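Long-range contacts in GDSL-like Lipase/Acylhydrolase family protein (Neisseria meningitidis, PDB 4K7J), which probably removes O-acetyl groups from peptidoglycan as an esterase of the SGNH (GDSL-like) hydrolase family: residues E289-C298 / I333-N341; D61-F69 / V350-R358. All coordinates share one frame; numbering follows the deposited sequence.

Interaction 1: E289-C298 / I333-N341; sequences ESLKNTLGVC and ICSMKNWLN
The carboxylate of Glu289 is the flat group of this contact, and three consecutive N-H groups of Cys334, Ser335 and Met336 converge on its two oxygens where helix 336-341 begins, beside a disulfide in the SGNH hydrolase fold. Glu289 OE1 takes Ser335 N (2.7 Å) on its syn side, 29° out of the carboxylate plane, and Met336 N (2.8 Å) almost along the C-O axis in a nearly straight bond. Glu289 OE2 takes Cys334 N (2.9 Å), also from the syn side, and forms a salt bridge with Arg301. An extended chain, with CG anti to the backbone N (chi1 179°), carries the carboxylate out to this turn. The negative group thus lies at the helix start, where the helix dipole would probably stabilise its charge. Next along the segment, Leu291 CG meets Met336 CG (3.7 Å), the two side chains slanting across each other, and the Thr294 and Leu340 side chains cross at about a right angle, touching through CG2 and CD1. The Lys337 chain runs past the peptide of Val297, CD 3.4 Å from Val297 O. Cys298 SG and Cys334 SG close the disulfide (chi3 -96°). One water accepts from Lys337 N and donates to both Glu289 OE1 and Cys298 O, the latter at 2.8 Å.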
loop_
_atom_site.group_PDB
_atom_site.type_symbol
_atom_site.label_atom_id
_atom_site.label_comp_id
_atom_site.label_asym_id
_atom_site.label_seq_id
_atom_site.Cartn_x
_atom_site.Cartn_y
_atom_site.Cartn_z
ATOM N N GLU A 289 5.728 18.196 -2.767
ATOM C CA GLU A 289 5.297 19.426 -3.401
ATOM C C GLU A 289 4.636 19.072 -4.725
ATOM O O GLU A 289 5.142 18.244 -5.477
ATOM C CB GLU A 289 6.455 20.406 -3.635
ATOM C CG GLU A 289 5.990 21.694 -4.330
ATOM C CD GLU A 289 7.044 22.798 -4.364
ATOM O OE1 GLU A 289 8.041 22.668 -5.107
ATOM O OE2 GLU A 289 6.863 23.808 -3.655
ATOM N N SER A 290 3.491 19.692 -4.984
ATOM C CA SER A 290 2.822 19.626 -6.271
ATOM C C SER A 290 2.693 21.049 -6.764
ATOM O O SER A 290 2.796 21.992 -5.977
ATOM C CB SER A 290 1.414 19.028 -6.136
ATOM O OG SER A 290 1.476 17.668 -5.747
ATOM N N LEU A 291 2.466 21.203 -8.063
ATOM C CA LEU A 291 2.242 22.515 -8.650
ATOM C C LEU A 291 0.901 22.546 -9.354
ATOM O O LEU A 291 0.567 21.627 -10.100
ATOM C CB LEU A 291 3.354 22.855 -9.642
ATOM C CG LEU A 291 4.751 22.797 -9.024
ATOM C CD1 LEU A 291 5.824 23.121 -10.055
ATOM C CD2 LEU A 291 4.838 23.744 -7.834
ATOM N N LYS A 292 0.142 23.607 -9.099
ATOM C CA LYS A 292 -1.109 23.872 -9.790
ATOM C C LYS A 292 -0.786 24.303 -11.211
ATOM O O LYS A 292 -1.574 24.119 -12.139
ATOM C CB LYS A 292 -1.864 24.988 -9.073
ATOM C CG LYS A 292 -3.266 25.206 -9.592
ATOM C CD LYS A 292 -4.041 23.902 -9.530
ATOM C CE LYS A 292 -5.452 24.043 -10.074
ATOM N NZ LYS A 292 -6.212 22.775 -9.895
ATOM N N ASN A 293 0.393 24.886 -11.372
ATOM C CA ASN A 293 0.862 25.304 -12.679
ATOM C C ASN A 293 2.380 25.437 -12.628
ATOM O O ASN A 293 2.930 25.892 -11.631
ATOM C CB ASN A 293 0.176 26.606 -13.094
ATOM C CG ASN A 293 1.139 27.739 -13.257
ATOM O OD1 ASN A 293 1.645 27.972 -14.350
ATOM N ND2 ASN A 293 1.404 28.459 -12.174
ATOM N N THR A 294 3.053 25.011 -13.690
ATOM C CA THR A 294 4.505 24.844 -13.647
ATOM C C THR A 294 5.296 26.071 -14.092
ATOM O O THR A 294 6.510 25.998 -14.266
ATOM C CB THR A 294 4.942 23.621 -14.482
ATOM O OG1 THR A 294 4.666 23.851 -15.871
ATOM C CG2 THR A 294 4.184 22.388 -14.022
ATOM N N LEU A 295 4.612 27.199 -14.259
ATOM C CA LEU A 295 5.249 28.407 -14.775
ATOM C C LEU A 295 6.099 29.147 -13.747
ATOM O O LEU A 295 5.674 29.366 -12.613
ATOM C CB LEU A 295 4.200 29.373 -15.326
ATOM C CG LEU A 295 3.575 29.099 -16.695
ATOM C CD1 LEU A 295 2.436 30.077 -16.947
ATOM C CD2 LEU A 295 4.624 29.202 -17.799
ATOM N N GLY A 296 7.305 29.525 -14.159
ATOM C CA GLY A 296 8.058 30.560 -13.479
ATOM C C GLY A 296 8.900 30.188 -12.279
ATOM O O GLY A 296 8.613 30.632 -11.167
ATOM N N VAL A 297 9.934 29.381 -12.502
ATOM C CA VAL A 297 10.968 29.112 -11.489
ATOM C C VAL A 297 10.501 28.345 -10.246
ATOM O O VAL A 297 11.177 27.416 -9.796
ATOM C CB VAL A 297 11.699 30.414 -11.053
ATOM C CG1 VAL A 297 12.520 30.192 -9.787
ATOM C CG2 VAL A 297 12.578 30.932 -12.180
ATOM N N CYS A 298 9.347 28.724 -9.703
ATOM C CA CYS A 298 8.894 28.185 -8.425
ATOM C C CYS A 298 7.482 27.650 -8.446
ATOM O O CYS A 298 7.263 26.439 -8.392
ATOM C CB CYS A 298 8.953 29.273 -7.362
ATOM S SG CYS A 298 10.366 29.128 -6.306
ATOM N N ILE A 333 10.360 23.481 -0.047
ATOM C CA ILE A 333 9.477 24.278 -0.897
ATOM C C ILE A 333 10.233 24.714 -2.150
ATOM O O ILE A 333 11.458 24.837 -2.123
ATOM C CB ILE A 333 8.932 25.505 -0.134
ATOM C CG1 ILE A 333 7.748 26.145 -0.874
ATOM C CG2 ILE A 333 10.055 26.505 0.168
ATOM C CD1 ILE A 333 7.172 27.379 -0.163
ATOM N N CYS A 334 9.507 24.903 -3.249
ATOM C CA CYS A 334 10.100 25.323 -4.517
ATOM C C CYS A 334 11.110 24.296 -5.039
ATOM O O CYS A 334 12.198 24.647 -5.501
ATOM C CB CYS A 334 10.752 26.711 -4.376
ATOM S SG CYS A 334 11.388 27.418 -5.927
ATOM N N SER A 335 10.756 23.019 -4.960
ATOM C CA SER A 335 11.650 21.973 -5.457
ATOM C C SER A 335 11.054 21.213 -6.643
ATOM O O SER A 335 11.789 20.639 -7.435
ATOM C CB SER A 335 11.984 20.990 -4.342
ATOM O OG SER A 335 10.801 20.362 -3.884
ATOM N N MET A 336 9.729 21.215 -6.771
ATOM C CA MET A 336 9.088 20.420 -7.812
ATOM C C MET A 336 9.462 20.870 -9.219
ATOM O O MET A 336 9.673 20.026 -10.097
ATOM C CB MET A 336 7.559 20.356 -7.642
ATOM C CG MET A 336 6.805 19.755 -8.842
ATOM S SD MET A 336 7.325 18.068 -9.264
ATOM C CE MET A 336 6.151 17.050 -8.363
ATOM N N LYS A 337 9.553 22.178 -9.446
ATOM C CA LYS A 337 9.897 22.643 -10.790
ATOM C C LYS A 337 11.297 22.174 -11.177
ATOM O O LYS A 337 11.533 21.764 -12.308
ATOM C CB LYS A 337 9.766 24.161 -10.944
ATOM C CG LYS A 337 9.666 24.603 -12.413
ATOM C CD LYS A 337 10.579 25.790 -12.699
ATOM C CE LYS A 337 10.843 25.988 -14.200
ATOM N NZ LYS A 337 11.959 26.975 -14.466
ATOM N N ASN A 338 12.218 22.203 -10.223
ATOM C CA ASN A 338 13.561 21.705 -10.469
ATOM C C ASN A 338 13.542 20.213 -10.805
ATOM O O ASN A 338 14.205 19.770 -11.744
ATOM C CB ASN A 338 14.458 21.962 -9.260
ATOM C CG ASN A 338 15.927 21.895 -9.606
ATOM O OD1 ASN A 338 16.338 22.311 -10.693
ATOM N ND2 ASN A 338 16.733 21.359 -8.690
ATOM N N TRP A 339 12.776 19.443 -10.035
ATOM C CA TRP A 339 12.625 18.008 -10.287
ATOM C C TRP A 339 12.082 17.749 -11.687
ATOM O O TRP A 339 12.547 16.847 -12.394
ATOM C CB TRP A 339 11.723 17.353 -9.234
ATOM C CG TRP A 339 12.476 16.911 -8.003
ATOM C CD1 TRP A 339 13.267 17.691 -7.209
ATOM C CD2 TRP A 339 12.499 15.595 -7.424
ATOM N NE1 TRP A 339 13.784 16.944 -6.180
ATOM C CE2 TRP A 339 13.331 15.654 -6.291
ATOM C CE3 TRP A 339 11.897 14.374 -7.757
ATOM C CZ2 TRP A 339 13.578 14.543 -5.485
ATOM C CZ3 TRP A 339 12.139 13.273 -6.962
ATOM C CH2 TRP A 339 12.973 13.362 -5.834
ATOM N N LEU A 340 11.101 18.557 -12.069
ATOM C CA LEU A 340 10.471 18.473 -13.377
ATOM C C LEU A 340 11.508 18.772 -14.462
ATOM O O LEU A 340 11.628 18.041 -15.446
ATOM C CB LEU A 340 9.336 19.501 -13.433
ATOM C CG LEU A 340 8.294 19.512 -14.548
ATOM C CD1 LEU A 340 7.067 20.261 -14.050
ATOM C CD2 LEU A 340 8.825 20.159 -15.820
ATOM N N ASN A 341 12.256 19.853 -14.281
ATOM C CA ASN A 341 13.237 20.245 -15.287
ATOM C C ASN A 341 14.285 19.163 -15.514
ATOM O O ASN A 341 14.841 19.052 -16.602
ATOM C CB ASN A 341 13.915 21.566 -14.925
ATOM C CG ASN A 341 12.977 22.747 -15.018
ATOM O OD1 ASN A 341 13.098 23.707 -14.253
ATOM N ND2 ASN A 341 12.037 22.692 -15.957
HETATM O O HOH W 1 8.674 24.213 -7.603
#

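Interaction 2: D61-F69 / V350-R358; sequences DSHTAGDFF and VHFSAKGYR. With ACT (acetate ion), chain C.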
loop_
_atom_site.group_PDB
_atom_site.type_symbol
_atom_site.label_atom_id
_atom_site.label_comp_id
_atom_site.label_asym_id
_atom_site.label_seq_id
_atom_site.Cartn_x
_atom_site.Cartn_y
_atom_site.Cartn_z
ATOM N N ASP A 61 -2.379 6.820 -2.833
ATOM C CA ASP A 61 -2.974 7.314 -4.072
ATOM C C ASP A 61 -2.169 6.849 -5.294
ATOM O O ASP A 61 -1.573 5.783 -5.270
ATOM C CB ASP A 61 -3.073 8.841 -4.028
ATOM C CG ASP A 61 -1.742 9.505 -3.686
ATOM O OD1 ASP A 61 -0.677 8.855 -3.851
ATOM O OD2 ASP A 61 -1.751 10.684 -3.244
ATOM N N SER A 62 -2.108 7.658 -6.349
ATOM C CA SER A 62 -1.489 7.192 -7.582
ATOM C C SER A 62 0.014 7.011 -7.427
ATOM O O SER A 62 0.613 6.189 -8.117
ATOM C CB SER A 62 -1.792 8.121 -8.761
ATOM O OG SER A 62 -0.879 9.192 -8.770
ATOM N N HIS A 63 0.618 7.746 -6.501
ATOM C CA HIS A 63 2.054 7.590 -6.268
ATOM C C HIS A 63 2.312 6.145 -5.839
ATOM O O HIS A 63 3.310 5.534 -6.232
ATOM C CB HIS A 63 2.572 8.554 -5.180
ATOM C CG HIS A 63 2.265 10.000 -5.432
ATOM N ND1 HIS A 63 2.642 10.660 -6.585
ATOM C CD2 HIS A 63 1.639 10.922 -4.658
ATOM C CE1 HIS A 63 2.252 11.922 -6.512
ATOM N NE2 HIS A 63 1.644 12.107 -5.352
ATOM N N THR A 64 1.396 5.610 -5.035
ATOM C CA THR A 64 1.483 4.235 -4.558
ATOM C C THR A 64 1.020 3.255 -5.641
ATOM O O THR A 64 1.634 2.198 -5.857
ATOM C CB THR A 64 0.637 4.045 -3.276
ATOM O OG1 THR A 64 1.174 4.862 -2.228
ATOM C CG2 THR A 64 0.631 2.561 -2.809
ATOM N N ALA A 65 -0.062 3.616 -6.323
ATOM C CA ALA A 65 -0.697 2.733 -7.299
ATOM C C ALA A 65 0.172 2.393 -8.521
ATOM O O ALA A 65 -0.071 1.392 -9.198
ATOM C CB ALA A 65 -2.071 3.303 -7.736
ATOM N N GLY A 66 1.181 3.217 -8.797
ATOM C CA GLY A 66 2.079 2.972 -9.916
ATOM C C GLY A 66 3.139 1.938 -9.582
ATOM O O GLY A 66 3.793 1.392 -10.468
ATOM N N ASP A 67 3.298 1.676 -8.288
ATOM C CA ASP A 67 4.284 0.728 -7.755
ATOM C C ASP A 67 5.745 1.124 -7.989
ATOM O O ASP A 67 6.629 0.383 -7.610
ATOM C CB ASP A 67 4.029 -0.720 -8.238
ATOM C CG ASP A 67 4.447 -1.766 -7.203
ATOM O OD1 ASP A 67 4.502 -1.426 -5.994
ATOM O OD2 ASP A 67 4.715 -2.927 -7.589
ATOM N N PHE A 68 6.021 2.282 -8.592
ATOM C CA PHE A 68 7.430 2.682 -8.760
ATOM C C PHE A 68 8.101 3.062 -7.433
ATOM O O PHE A 68 9.287 2.810 -7.228
ATOM C CB PHE A 68 7.585 3.802 -9.797
ATOM C CG PHE A 68 7.377 3.341 -11.210
ATOM C CD1 PHE A 68 8.332 2.559 -11.845
ATOM C CD2 PHE A 68 6.226 3.670 -11.898
ATOM C CE1 PHE A 68 8.143 2.125 -13.153
ATOM C CE2 PHE A 68 6.026 3.231 -13.201
ATOM C CZ PHE A 68 6.987 2.467 -13.829
ATOM N N PHE A 69 7.328 3.647 -6.529
ATOM C CA PHE A 69 7.837 4.044 -5.216
ATOM C C PHE A 69 7.937 2.811 -4.336
ATOM O O PHE A 69 8.995 2.502 -3.787
ATOM C CB PHE A 69 6.888 5.079 -4.588
ATOM C CG PHE A 69 7.350 5.637 -3.264
ATOM C CD1 PHE A 69 7.101 4.960 -2.081
ATOM C CD2 PHE A 69 7.985 6.866 -3.197
ATOM C CE1 PHE A 69 7.496 5.492 -0.861
ATOM C CE2 PHE A 69 8.388 7.397 -1.979
ATOM C CZ PHE A 69 8.144 6.714 -0.819
ATOM N N VAL A 350 2.922 17.228 -10.827
ATOM C CA VAL A 350 2.202 16.548 -9.757
ATOM C C VAL A 350 2.747 15.136 -9.596
ATOM O O VAL A 350 3.124 14.723 -8.495
ATOM C CB VAL A 350 0.695 16.463 -10.052
ATOM C CG1 VAL A 350 -0.019 15.661 -8.958
ATOM C CG2 VAL A 350 0.092 17.871 -10.178
ATOM N N HIS A 351 2.797 14.402 -10.705
ATOM C CA HIS A 351 3.262 13.014 -10.685
ATOM C C HIS A 351 4.757 12.940 -10.966
ATOM O O HIS A 351 5.341 13.884 -11.480
ATOM C CB HIS A 351 2.450 12.155 -11.664
ATOM C CG HIS A 351 0.973 12.206 -11.408
ATOM N ND1 HIS A 351 0.129 13.063 -12.080
ATOM C CD2 HIS A 351 0.199 11.535 -10.522
ATOM C CE1 HIS A 351 -1.104 12.908 -11.631
ATOM N NE2 HIS A 351 -1.090 11.986 -10.686
ATOM N N PHE A 352 5.382 11.829 -10.599
ATOM C CA PHE A 352 6.809 11.691 -10.819
ATOM C C PHE A 352 7.092 10.699 -11.937
ATOM O O PHE A 352 6.200 9.980 -12.406
ATOM C CB PHE A 352 7.520 11.266 -9.528
ATOM C CG PHE A 352 7.441 12.284 -8.419
ATOM C CD1 PHE A 352 6.294 12.398 -7.635
ATOM C CD2 PHE A 352 8.524 13.114 -8.141
ATOM C CE1 PHE A 352 6.215 13.344 -6.586
ATOM C CE2 PHE A 352 8.461 14.054 -7.102
ATOM C CZ PHE A 352 7.304 14.168 -6.319
ATOM N N SER A 353 8.337 10.681 -12.384
ATOM C CA SER A 353 8.754 9.723 -13.381
ATOM C C SER A 353 9.242 8.527 -12.602
ATOM O O SER A 353 9.419 8.613 -11.383
ATOM C CB SER A 353 9.898 10.298 -14.226
ATOM O OG SER A 353 11.055 10.495 -13.424
ATOM N N ALA A 354 9.478 7.423 -13.308
ATOM C CA ALA A 354 9.942 6.193 -12.681
ATOM C C ALA A 354 11.160 6.429 -11.792
ATOM O O ALA A 354 11.214 5.939 -10.667
ATOM C CB ALA A 354 10.253 5.129 -13.750
ATOM N N LYS A 355 12.139 7.185 -12.281
ATOM C CA LYS A 355 13.361 7.356 -11.501
ATOM C C LYS A 355 13.136 8.324 -10.340
ATOM O O LYS A 355 13.791 8.224 -9.299
ATOM C CB LYS A 355 14.547 7.778 -12.380
ATOM C CG LYS A 355 14.437 9.162 -13.008
ATOM C CD LYS A 355 15.734 9.524 -13.741
ATOM C CE LYS A 355 15.718 10.964 -14.216
ATOM N NZ LYS A 355 16.918 11.260 -15.042
ATOM N N GLY A 356 12.182 9.232 -10.503
ATOM C CA GLY A 356 11.818 10.137 -9.429
ATOM C C GLY A 356 11.230 9.372 -8.259
ATOM O O GLY A 356 11.602 9.590 -7.103
ATOM N N TYR A 357 10.314 8.454 -8.551
ATOM C CA TYR A 357 9.742 7.632 -7.487
ATOM C C TYR A 357 10.800 6.735 -6.843
ATOM O O TYR A 357 10.810 6.545 -5.614
ATOM C CB TYR A 357 8.570 6.787 -8.003
ATOM C CG TYR A 357 7.301 7.562 -8.266
ATOM C CD1 TYR A 357 6.684 8.289 -7.250
ATOM C CD2 TYR A 357 6.715 7.567 -9.529
ATOM C CE1 TYR A 357 5.525 9.002 -7.486
ATOM C CE2 TYR A 357 5.552 8.282 -9.775
ATOM C CZ TYR A 357 4.962 8.996 -8.744
ATOM O OH TYR A 357 3.804 9.710 -8.967
ATOM N N ARG A 358 11.682 6.173 -7.670
ATOM C CA ARG A 358 12.731 5.304 -7.145
ATOM C C ARG A 358 13.628 6.088 -6.194
ATOM O O ARG A 358 13.990 5.594 -5.130
ATOM C CB ARG A 358 13.576 4.697 -8.269
ATOM C CG ARG A 358 14.600 3.675 -7.758
ATOM C CD ARG A 358 15.721 3.407 -8.773
ATOM N NE ARG A 358 16.533 4.599 -9.020
ATOM C CZ ARG A 358 16.781 5.103 -10.227
ATOM N NH1 ARG A 358 16.290 4.510 -11.311
ATOM N NH2 ARG A 358 17.526 6.195 -10.350
HETATM C C ACT C . -2.849 11.132 -7.830
HETATM O O ACT C . -3.173 11.338 -9.036
HETATM O OXT ACT C . -3.494 10.258 -7.193
HETATM C CH3 ACT C . -1.725 11.874 -7.176
HETATM O O HOH W 2 1.547 8.677 -9.866
#
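Tyr357 OH is gripped by three partners: His63 ND1 (2.8 Å) in a nearly straight bond, Phe352 N (3.1 Å), and a water that also binds Ser62 OG. The His63 bond lies in the plane of both rings, which meet rim to rim with planes at 56°, while Thr249 holds NE2 of the same imidazole. Both ring nitrogens being engaged, the rotation of the His63 ring is fixed. Phe352 turns its edge toward the face of His63 in an offset edge-to-face pair and lays its CB over the centre of the Tyr357 ring, completing an aromatic cluster. Further along, Ala354 CB sits over a face of Phe68, 4.0 Å from the ring centroid, a CH-pi contact.

Beside this cluster, Ser62 OG approaches the His351 ring at its edge, 3.1 Å from CD2 and 3.4 Å from NE2; Asp348 accepts from ND1. This Ser-His-Asp set is consistent with the catalytic triad of SGNH esterases, its serine in the GDS motif. An acetate, probably from the crystallisation liquor, occupies the site: His351 NE2 donates to its O (2.7 Å) and Ser62 N to its OXT (3.1 Å). Gly218 N and Asn250 ND2 also bind it, consistent with the oxyanion hole of the family.

Segment 61-69 leaves the end of strand 53-60, with Asp61 as N-cap of helix 62-65. Thr64 touches Ala213 on strand 208-215, whereas Phe69, entering helix 68-81, packs against Ala360, Ala361 and Leu364 of helix 354-373.

From the N terminus, the chain passes through strand 53-60 into 61-69, the first half of interaction 2. It then builds the two antiparallel five-strand sheets and returns to the central mixed sheet at strand 208-215. After strand 281-286 comes 289-298, and helix 305-318 and strand 322-325 follow before 333-341 closes the loop of interaction 1. Shortly afterwards 350-358 closes the much longer loop of interaction 2, so interaction 1 is nested inside it. Their centres lie about 17 Å apart, yet they touch: Trp339 CE3 and Met336 CE pack on the Phe352 ring, and Leu291 O on Val350 CG2. Trp339 CZ3 also packs on Gly356 O, tying helix 336-341 to the start of helix 354-373.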